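Local coordinates for SspB protein (Streptomyces clavuligerus, PDB 6JUF) that probably acts as a DNA-cutting nuclease of the SspABCD-SspE phosphorothioation-sensing system that defends the bacterium against phage, at residues S130-V133 / A134-A138; R61-S64 / R65-L69. All coordinates share one frame; numbering follows the deposited sequence.

Interaction 1. Residues S130-V133 / A134-A138; sequences SWYV and AFHLA
Tyr132 holds CG anti to the backbone N (chi1 -170°), which leans its ring along helix 129-137 in the direction of the C terminus, while His136 turns CG beside its own N (chi1 -68°); the two rings therefore meet one helical turn apart. This is i to i+4 packing within a short buried helix that the contact spans almost from end to end. The methylene of His136 lies over the face of the phenol: CB sits 3.9 Å from the centroid of the Tyr132 ring as a CH-pi contact. The imidazole slants against the same ring, with planes at 45° and His136 CD2 3.5 Å from Tyr132 CE2. Leu137 adds an apolar touch, CG 3.8 Å from Tyr132 CE1, and places CD1 at the ring's edge, in its plane. The Phe135 ring presents its edge to the backbone oxygen of Trp131. Ser130 OG hydrogen-bonds to Asp172. Arg266 and Arg269 both bond to the carbonyl oxygen of Phe135 near the helix end. The regular i to i+4 bonds run on to Leu137, where the turn widens into a pi-type one: Val133 O accepts at 2.9 Å from Leu137 N and, also at 2.9 Å, from Ala138 N.

Interaction 2. Residues R61-S64 / R65-L69; sequences RYWS and RAFKL
A Schellman motif closes helix 57-66, and the side chains of its last turns pack one turn apart. Lys68, with positive phi (68°), is the C-prime residue: Leu69 N reaches back to Ser64 O at 2.8 Å, and Lys68 N bonds to Arg65 O at 3.0 Å. The reversal brings CB of Leu69 against that same Ser64 oxygen, and the amine of Lys68 bonds to the carbonyl oxygens of Trp116 and Ser119.

Upstream, Ala66 CB lies over one face of the Tyr62 phenol, 4.1 Å from the ring centroid and displaced toward the hydroxyl end, a CH-pi contact. Tyr62 OH itself bonds to the backbone oxygen of Trp127. Trp63 and Phe67 form a second i to i+4 pair, their planes 30° apart but slid so far that the overlap is slight; the touch is concentrated at Trp63 CE3 and Phe67 CE2, 3.4 Å apart.

The arginines meet differently. Arg61 runs out extended, whereas Arg65 bends at chi3 (76°), which brings its NH1 to 3.7 Å from Arg61 NE with the guanidinium planes nearly perpendicular. Glu72 forms salt bridges to both nitrogens, so the carboxylate probably offsets their like charge. Taken together, the 6→1 and 5→2 backbone bonds around a positive-phi residue are the signature of Schellman C-capping.

Following the chain from its N terminus, interaction 2 comes first, at the end of helix 57-66, where the reversal of the backbone leads into strand 70-74 of a two-stranded antiparallel sheet. Interaction 1 follows in helix 129-137, ahead of strand 142-144. Each contact is local and closes only a turn or two of helix, so the pair stands in series, neither nesting nor crossing. Their centres lie 18 Å apart, yet they meet through the indoles: Trp131 CZ2 is 3.7 Å from Trp63 CH2. Helix 107-118 also bridges them, with Leu117 touching both tryptophans. The C-terminal turns of helix 57-66 and the first turn of helix 129-137 thus pack into one buried core within the DUF4007 region.

Interaction 1. Residues S130-V133 / A134-A138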
# COMPACT_ATOMS: atom_id res chain seq x y z
N SER B 130 -12.22 -20.02 2.96
CA SER B 130 -11.23 -20.11 4.06
C SER B 130 -11.23 -18.87 4.91
O SER B 130 -11.15 -18.93 6.16
CB SER B 130 -9.82 -20.45 3.58
OG SER B 130 -9.79 -21.80 3.13
N TRP B 131 -11.33 -17.73 4.23
CA TRP B 131 -11.48 -16.44 4.97
C TRP B 131 -12.75 -16.38 5.76
O TRP B 131 -12.76 -15.90 6.92
CB TRP B 131 -11.50 -15.28 3.97
CG TRP B 131 -10.10 -14.81 3.53
CD1 TRP B 131 -9.53 -13.60 3.83
CD2 TRP B 131 -9.16 -15.48 2.62
NE1 TRP B 131 -8.31 -13.44 3.20
CE2 TRP B 131 -8.02 -14.58 2.47
CE3 TRP B 131 -9.15 -16.71 1.92
CZ2 TRP B 131 -6.91 -14.91 1.68
CZ3 TRP B 131 -8.03 -17.04 1.15
CH2 TRP B 131 -6.93 -16.18 1.04
N TYR B 132 -13.85 -16.80 5.15
CA TYR B 132 -15.15 -16.86 5.85
C TYR B 132 -15.07 -17.75 7.12
O TYR B 132 -15.49 -17.33 8.19
CB TYR B 132 -16.29 -17.31 4.90
CG TYR B 132 -17.62 -17.11 5.60
CD1 TYR B 132 -18.16 -18.12 6.41
CD2 TYR B 132 -18.36 -15.94 5.41
CE1 TYR B 132 -19.38 -17.93 7.05
CE2 TYR B 132 -19.57 -15.73 6.07
CZ TYR B 132 -20.05 -16.72 6.90
OH TYR B 132 -21.24 -16.52 7.53
N VAL B 133 -14.48 -18.94 7.04
CA VAL B 133 -14.30 -19.76 8.26
C VAL B 133 -13.46 -18.99 9.28
O VAL B 133 -13.81 -18.91 10.45
CB VAL B 133 -13.60 -21.11 7.93
CG1 VAL B 133 -13.36 -21.89 9.27
CG2 VAL B 133 -14.48 -21.95 7.01
N ALA B 134 -12.30 -18.44 8.84
CA ALA B 134 -11.32 -17.82 9.77
C ALA B 134 -11.98 -16.69 10.54
O ALA B 134 -11.82 -16.58 11.74
CB ALA B 134 -10.05 -17.31 9.04
N PHE B 135 -12.71 -15.83 9.84
CA PHE B 135 -13.36 -14.69 10.52
C PHE B 135 -14.66 -15.04 11.21
O PHE B 135 -14.91 -14.48 12.32
CB PHE B 135 -13.56 -13.52 9.56
CG PHE B 135 -12.28 -12.77 9.28
CD1 PHE B 135 -11.97 -11.64 10.02
CD2 PHE B 135 -11.37 -13.22 8.32
CE1 PHE B 135 -10.77 -10.94 9.80
CE2 PHE B 135 -10.19 -12.51 8.08
CZ PHE B 135 -9.85 -11.42 8.85
N HIS B 136 -15.50 -15.89 10.60
CA HIS B 136 -16.90 -16.02 11.06
C HIS B 136 -17.27 -17.33 11.72
O HIS B 136 -18.25 -17.38 12.45
CB HIS B 136 -17.82 -15.77 9.86
CG HIS B 136 -17.77 -14.34 9.38
ND1 HIS B 136 -18.10 -13.31 10.18
CD2 HIS B 136 -17.49 -13.79 8.14
CE1 HIS B 136 -17.99 -12.14 9.53
NE2 HIS B 136 -17.61 -12.42 8.26
N LEU B 137 -16.51 -18.40 11.45
CA LEU B 137 -16.92 -19.77 11.95
C LEU B 137 -15.97 -20.42 12.94
O LEU B 137 -16.39 -21.26 13.74
CB LEU B 137 -17.18 -20.74 10.78
CG LEU B 137 -18.32 -20.31 9.82
CD1 LEU B 137 -18.49 -21.29 8.66
CD2 LEU B 137 -19.64 -20.23 10.52
N ALA B 138 -14.72 -19.99 12.96
CA ALA B 138 -13.74 -20.60 13.87
C ALA B 138 -14.09 -20.32 15.31
O ALA B 138 -14.54 -19.21 15.62
CB ALA B 138 -12.30 -20.10 13.58

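Interaction 2. Residues R61-S64 / R65-L69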
# COMPACT_ATOMS: atom_id res chain seq x y z
N ARG B 61 -7.12 -12.47 -11.80
CA ARG B 61 -8.52 -12.71 -12.14
C ARG B 61 -9.34 -13.07 -10.89
O ARG B 61 -10.44 -12.50 -10.66
CB ARG B 61 -8.55 -13.84 -13.17
CG ARG B 61 -9.96 -14.33 -13.61
CD ARG B 61 -9.79 -15.55 -14.51
NE ARG B 61 -11.06 -16.11 -14.85
CZ ARG B 61 -11.21 -17.07 -15.77
NH1 ARG B 61 -10.11 -17.50 -16.42
NH2 ARG B 61 -12.41 -17.56 -16.02
N TYR B 62 -8.81 -14.00 -10.08
CA TYR B 62 -9.45 -14.48 -8.87
C TYR B 62 -9.74 -13.31 -7.91
O TYR B 62 -10.83 -13.17 -7.39
CB TYR B 62 -8.59 -15.58 -8.19
CG TYR B 62 -9.12 -15.87 -6.81
CD1 TYR B 62 -10.20 -16.73 -6.60
CD2 TYR B 62 -8.55 -15.20 -5.69
CE1 TYR B 62 -10.73 -16.91 -5.32
CE2 TYR B 62 -9.07 -15.41 -4.40
CZ TYR B 62 -10.17 -16.27 -4.25
OH TYR B 62 -10.71 -16.44 -2.99
N TRP B 63 -8.74 -12.47 -7.71
CA TRP B 63 -8.86 -11.39 -6.71
C TRP B 63 -9.93 -10.42 -7.15
O TRP B 63 -10.70 -9.91 -6.33
CB TRP B 63 -7.55 -10.70 -6.36
CG TRP B 63 -6.72 -11.52 -5.44
CD1 TRP B 63 -5.43 -11.99 -5.65
CD2 TRP B 63 -7.11 -11.98 -4.10
NE1 TRP B 63 -5.00 -12.74 -4.53
CE2 TRP B 63 -5.97 -12.75 -3.57
CE3 TRP B 63 -8.25 -11.79 -3.28
CZ2 TRP B 63 -6.00 -13.35 -2.30
CZ3 TRP B 63 -8.26 -12.40 -2.01
CH2 TRP B 63 -7.17 -13.15 -1.54
N SER B 64 -9.98 -10.11 -8.45
CA SER B 64 -11.07 -9.20 -8.91
C SER B 64 -12.47 -9.79 -8.64
O SER B 64 -13.34 -9.05 -8.18
CB SER B 64 -10.95 -8.97 -10.40
OG SER B 64 -9.96 -7.98 -10.59
N ARG B 65 -12.68 -11.10 -8.92
CA ARG B 65 -13.97 -11.76 -8.67
C ARG B 65 -14.24 -11.77 -7.15
O ARG B 65 -15.34 -11.50 -6.69
CB ARG B 65 -13.87 -13.17 -9.24
CG ARG B 65 -15.11 -14.02 -9.49
CD ARG B 65 -14.68 -15.21 -10.38
NE ARG B 65 -13.90 -16.35 -9.74
CZ ARG B 65 -12.84 -17.02 -10.27
NH1 ARG B 65 -12.30 -16.66 -11.44
NH2 ARG B 65 -12.28 -18.02 -9.62
N ALA B 66 -13.19 -12.10 -6.39
CA ALA B 66 -13.36 -12.33 -4.91
C ALA B 66 -13.71 -11.04 -4.20
O ALA B 66 -14.45 -11.01 -3.21
CB ALA B 66 -12.05 -12.92 -4.33
N PHE B 67 -13.16 -9.95 -4.70
CA PHE B 67 -13.46 -8.61 -4.08
C PHE B 67 -14.76 -8.03 -4.67
O PHE B 67 -15.13 -6.90 -4.34
CB PHE B 67 -12.29 -7.61 -4.25
CG PHE B 67 -11.18 -7.82 -3.25
CD1 PHE B 67 -11.41 -7.64 -1.88
CD2 PHE B 67 -9.93 -8.23 -3.68
CE1 PHE B 67 -10.38 -7.83 -0.97
CE2 PHE B 67 -8.91 -8.46 -2.78
CZ PHE B 67 -9.12 -8.28 -1.41
N LYS B 68 -15.47 -8.80 -5.49
CA LYS B 68 -16.76 -8.36 -6.06
C LYS B 68 -16.58 -7.22 -7.04
O LYS B 68 -17.47 -6.36 -7.22
CB LYS B 68 -17.84 -8.06 -4.99
CG LYS B 68 -17.96 -9.11 -3.87
CD LYS B 68 -18.22 -10.53 -4.31
CE LYS B 68 -18.90 -11.39 -3.23
NZ LYS B 68 -18.12 -11.42 -1.96
N LEU B 69 -15.40 -7.19 -7.67
CA LEU B 69 -15.05 -6.16 -8.63
C LEU B 69 -15.33 -6.62 -10.04
O LEU B 69 -15.44 -5.80 -10.97
CB LEU B 69 -13.56 -5.75 -8.49
CG LEU B 69 -13.22 -5.16 -7.10
CD1 LEU B 69 -11.71 -5.07 -6.96
CD2 LEU B 69 -13.77 -3.76 -6.85